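Local coordinates for aminotransferase AspB (Helicobacter pylori 26695, PDB 3EZS) that is a pyridoxal 5'-phosphate-dependent aminotransferase of the class I and II family that passes amino groups between amino acids and keto acids, at the interface of chains A and B. Sequence-based numbering; all coordinates share one arbitrary frame. Chains: chain A/B, aminotransferase AspB.

The interface of chains A and B. Residues chain A 55-56, 261, 263; chain B 92, 236, 239.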
# COMPACT_ATOMS: atom_id res chain seq x y z
N TYR A 55 -0.03 -11.65 -10.88
CA TYR A 55 0.58 -10.86 -9.82
C TYR A 55 0.74 -9.43 -10.37
O TYR A 55 1.48 -9.22 -11.33
CB TYR A 55 1.93 -11.46 -9.39
CG TYR A 55 2.39 -11.02 -8.02
CD1 TYR A 55 2.89 -9.72 -7.80
CD2 TYR A 55 2.34 -11.89 -6.93
CE1 TYR A 55 3.32 -9.30 -6.53
CE2 TYR A 55 2.77 -11.49 -5.66
CZ TYR A 55 3.27 -10.19 -5.46
OH TYR A 55 3.71 -9.79 -4.20
N PRO A 56 0.04 -8.45 -9.80
CA PRO A 56 0.16 -7.11 -10.40
C PRO A 56 1.53 -6.43 -10.25
O PRO A 56 2.23 -6.66 -9.26
CB PRO A 56 -0.90 -6.28 -9.68
CG PRO A 56 -1.60 -7.21 -8.71
CD PRO A 56 -0.84 -8.48 -8.62
N GLY A 261 4.93 -2.74 -2.08
CA GLY A 261 3.75 -3.60 -2.18
C GLY A 261 2.41 -2.87 -2.27
O GLY A 261 1.38 -3.39 -1.81
N THR A 263 0.13 -2.51 -4.61
CA THR A 263 -0.37 -3.00 -5.90
C THR A 263 -1.87 -3.31 -5.84
O THR A 263 -2.48 -3.42 -4.77
CB THR A 263 0.41 -4.23 -6.35
OG1 THR A 263 0.27 -5.24 -5.36
CG2 THR A 263 1.92 -3.90 -6.51
N ARG B 92 3.73 -9.00 1.08
CA ARG B 92 4.88 -8.20 0.67
C ARG B 92 5.02 -6.88 1.43
O ARG B 92 6.09 -6.56 1.94
CB ARG B 92 4.82 -7.92 -0.84
CG ARG B 92 6.09 -7.23 -1.38
CD ARG B 92 6.12 -7.15 -2.88
NE ARG B 92 7.34 -6.47 -3.34
CZ ARG B 92 8.53 -7.05 -3.50
NH1 ARG B 92 8.72 -8.34 -3.22
NH2 ARG B 92 9.57 -6.33 -3.93
N PRO B 236 -3.28 -13.96 -6.64
CA PRO B 236 -2.42 -12.88 -6.17
C PRO B 236 -3.04 -11.50 -6.41
O PRO B 236 -2.76 -10.58 -5.68
CB PRO B 236 -1.13 -13.05 -7.00
CG PRO B 236 -1.57 -13.78 -8.23
CD PRO B 236 -2.65 -14.71 -7.75
N ARG B 239 -4.74 -9.41 -3.52
CA ARG B 239 -3.86 -8.72 -2.55
C ARG B 239 -4.34 -8.90 -1.11
O ARG B 239 -4.56 -7.91 -0.42
CB ARG B 239 -3.72 -7.21 -2.84
CG ARG B 239 -3.38 -6.82 -4.26
CD ARG B 239 -2.12 -7.42 -4.83
NE ARG B 239 -0.96 -7.39 -3.93
CZ ARG B 239 -0.28 -8.45 -3.50
NH1 ARG B 239 -0.57 -9.69 -3.88
NH2 ARG B 239 0.75 -8.25 -2.69
O HOH W 1 1.49 -5.91 -0.81
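B:Arg239 reaches across the dimer boundary against A:Thr263, A:Pro56 and the ring of A:Tyr55. From CB, chi1 of -49° sets CG opposite the residue's own carbonyl carbon, and CG then lies 3.6 Å from the backbone O of A:Thr263. The chain bends at chi2 and again at chi3, curling back on itself instead of running straight out. CD passes A:Pro56, 3.9 Å from its ring atom CG, the two side chains running antiparallel past each other. Next, NE comes to 2.9 Å from the hydroxyl OG1 of A:Thr263, a hydrogen bond weak at best because the oxygen stands far off the N-H direction.

The two terminal nitrogens then part company. NH1 turns back to its own chain and bonds the carbonyl O of B:Pro236 at 3.0 Å, nearly straight (168° at H) and in the guanidinium plane, which helps fix the group's rotation. NH2 bonds water 1 at 3.1 Å, and that water lies 2.7 Å from the carbonyl O of A:Gly261, making a bridge back to chain A.

A:Tyr55 spans the patch from end to end. The guanidinium of B:Arg239 lies over one face of its ring, NH1 towards CE2 and CZ, but tilted 45° and not stacked flat. CD2 packs 3.7 Å from CB of B:Pro236, at the start of the 3-10 helix 236-238. At the other end the phenol OH comes to 3.8 Å from CD of B:Arg92, whose extended side chain leaves the first turn of helix 92-102. The OH also approaches NH2 of B:Arg239, too distantly for a hydrogen bond.

In this family the arginine eight residues beyond the Schiff-base lysine and a tyrosine from the neighbouring subunit both serve the cofactor phosphate; B:Arg239 and A:Tyr55 hold these positions, their phosphate contacts being inferred. The patch thus appears to hold the dimer together where one subunit helps complete the other's pyridoxal phosphate pocket.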